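Poly(A) ribonuclease pop2 (Schizosaccharomyces pombe, PDB 2P51) shortens the poly(A) tails of mRNA as a metal-dependent 3'-exoribonuclease, serving as a catalytic subunit of the CCR4-NOT complex. Local coordinates at residues I229-P234 with A238-L243. Residues are numbered along the deposited sequence; the frame is centred on the assembly and turned at random.
Sequences IHRIGP and AGSDAL. With MG (magnesium ion), chain C.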
loop_
_atom_site.group_PDB
_atom_site.type_symbol
_atom_site.label_atom_id
_atom_site.label_comp_id
_atom_site.label_asym_id
_atom_site.label_seq_id
_atom_site.Cartn_x
_atom_site.Cartn_y
_atom_site.Cartn_z
ATOM N N ILE A 229 0.902 19.369 5.376
ATOM C CA ILE A 229 1.951 18.515 4.822
ATOM C C ILE A 229 1.890 18.512 3.302
ATOM O O ILE A 229 0.862 18.255 2.689
ATOM C CB ILE A 229 1.804 17.091 5.363
ATOM C CG1 ILE A 229 2.041 17.038 6.889
ATOM C CG2 ILE A 229 2.676 16.131 4.564
ATOM C CD1 ILE A 229 1.448 15.800 7.531
ATOM N N HIS A 230 3.000 18.821 2.650
ATOM C CA HIS A 230 2.907 18.931 1.182
ATOM C C HIS A 230 3.135 17.586 0.524
ATOM O O HIS A 230 3.986 16.800 0.918
ATOM C CB HIS A 230 3.911 19.974 0.700
ATOM C CG HIS A 230 4.339 19.968 -0.722
ATOM N ND1 HIS A 230 3.622 20.598 -1.728
ATOM C CD2 HIS A 230 5.420 19.436 -1.361
ATOM C CE1 HIS A 230 4.230 20.442 -2.900
ATOM N NE2 HIS A 230 5.334 19.734 -2.705
ATOM N N ARG A 231 2.348 17.366 -0.524
ATOM C CA ARG A 231 2.504 16.233 -1.381
ATOM C C ARG A 231 3.602 16.462 -2.418
ATOM O O ARG A 231 3.680 17.479 -3.103
ATOM C CB ARG A 231 1.182 15.950 -2.125
ATOM C CG ARG A 231 1.329 14.730 -3.057
ATOM C CD ARG A 231 0.056 14.522 -3.832
ATOM N NE ARG A 231 -1.048 13.881 -3.101
ATOM C CZ ARG A 231 -1.184 12.589 -2.874
ATOM N NH1 ARG A 231 -0.281 11.686 -3.284
ATOM N NH2 ARG A 231 -2.262 12.198 -2.204
ATOM N N ILE A 232 4.476 15.477 -2.544
ATOM C CA ILE A 232 5.442 15.438 -3.613
ATOM C C ILE A 232 4.897 14.449 -4.631
ATOM O O ILE A 232 4.583 13.320 -4.236
ATOM C CB ILE A 232 6.828 14.990 -3.089
ATOM C CG1 ILE A 232 7.492 15.986 -2.136
ATOM C CG2 ILE A 232 7.763 14.646 -4.253
ATOM C CD1 ILE A 232 8.949 15.796 -1.811
ATOM N N GLY A 233 4.755 14.752 -5.915
ATOM C CA GLY A 233 4.299 13.747 -6.876
ATOM C C GLY A 233 2.792 13.860 -7.015
ATOM O O GLY A 233 2.079 14.638 -6.361
ATOM N N PRO A 234 2.322 13.036 -7.969
ATOM C CA PRO A 234 0.914 13.035 -8.360
ATOM C C PRO A 234 -0.027 12.310 -7.393
ATOM O O PRO A 234 0.219 11.164 -7.043
ATOM C CB PRO A 234 0.941 12.308 -9.717
ATOM C CG PRO A 234 2.195 11.490 -9.710
ATOM C CD PRO A 234 3.175 12.132 -8.771
ATOM N N ALA A 238 0.624 5.453 -6.662
ATOM C CA ALA A 238 0.912 4.791 -5.372
ATOM C C ALA A 238 2.192 5.299 -4.736
ATOM O O ALA A 238 2.277 5.330 -3.504
ATOM C CB ALA A 238 0.950 3.293 -5.504
ATOM N N GLY A 239 3.212 5.670 -5.501
ATOM C CA GLY A 239 4.454 6.172 -4.952
ATOM C C GLY A 239 4.219 7.411 -4.135
ATOM O O GLY A 239 4.592 7.512 -2.945
ATOM N N SER A 240 3.561 8.399 -4.710
ATOM C CA SER A 240 3.262 9.668 -4.056
ATOM C C SER A 240 2.313 9.451 -2.894
ATOM O O SER A 240 2.511 10.023 -1.803
ATOM C CB SER A 240 2.646 10.605 -5.108
ATOM O OG SER A 240 2.290 11.830 -4.486
ATOM N N ASP A 241 1.293 8.619 -3.096
ATOM C CA ASP A 241 0.360 8.381 -1.979
ATOM C C ASP A 241 1.064 7.691 -0.801
ATOM O O ASP A 241 0.775 8.029 0.373
ATOM C CB ASP A 241 -0.820 7.531 -2.425
ATOM C CG ASP A 241 -1.738 8.175 -3.444
ATOM O OD1 ASP A 241 -1.738 9.427 -3.596
ATOM O OD2 ASP A 241 -2.506 7.446 -4.141
ATOM N N ALA A 242 1.963 6.767 -1.065
ATOM C CA ALA A 242 2.692 6.082 0.018
ATOM C C ALA A 242 3.579 7.059 0.750
ATOM O O ALA A 242 3.767 7.047 1.981
ATOM C CB ALA A 242 3.540 4.939 -0.563
ATOM N N LEU A 243 4.206 7.979 0.016
ATOM C CA LEU A 243 5.081 8.954 0.683
ATOM C C LEU A 243 4.263 9.883 1.554
ATOM O O LEU A 243 4.643 10.282 2.661
ATOM C CB LEU A 243 5.809 9.753 -0.409
ATOM C CG LEU A 243 6.624 10.974 0.051
ATOM C CD1 LEU A 243 7.698 10.570 1.029
ATOM C CD2 LEU A 243 7.256 11.679 -1.145
HETATM MG MG MG C . -3.485 5.660 -3.986
HETATM O O HOH W 1 3.659 12.710 -1.419
HETATM O O HOH W 2 -4.740 3.947 -3.850
HETATM O O HOH W 3 -4.350 6.578 -2.307
HETATM O O HOH W 4 -5.035 6.374 -5.182
#
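Arg231 reaches from the loop 229-234 to the first turn of helix 238-257, where its guanidinium grips Ser240 and Asp241. From CB the chain runs out extended; Arg231 CG passes Ser240 OG at 3.4 Å, CD lies almost as near the same oxygen, and a bend at chi3 (-78°) turns the head toward the helix. NE hydrogen-bonds to Gln221 OE1, beyond the two segments. Arg231 NH1 does most of the work: it gives a hydrogen bond to Ser240 OG (2.8 Å), which lies practically in the guanidinium plane, and a salt bridge to Asp241 OD1 (2.7 Å), which sits 27° out of it. That carboxylate stands steeply to the guanidinium, the planes 75° apart, and takes NH1 on the anti lone pair of OD1; Arg231 NH2 adds a weak hydrogen bond of 3.1 Å to Asp241 OD1. Ser240 OG in turn donates to Ile232 O (2.7 Å), approaching from above the carbonyl plane. Beside these bonds, water 1 links Ile232 N to Ser240 O, and Ile232 CB packs on Leu243 CD2. A leucine in place of Arg231 would probably leave Asp241 OD1 without its charged mate and the carboxylate less firmly oriented. Asp241 OD2 meanwhile binds magnesium at 2.0 Å, joined by Asp51 and Glu53, so the arginine is a second-shell residue behind the metal site of a DEDD nuclease fold.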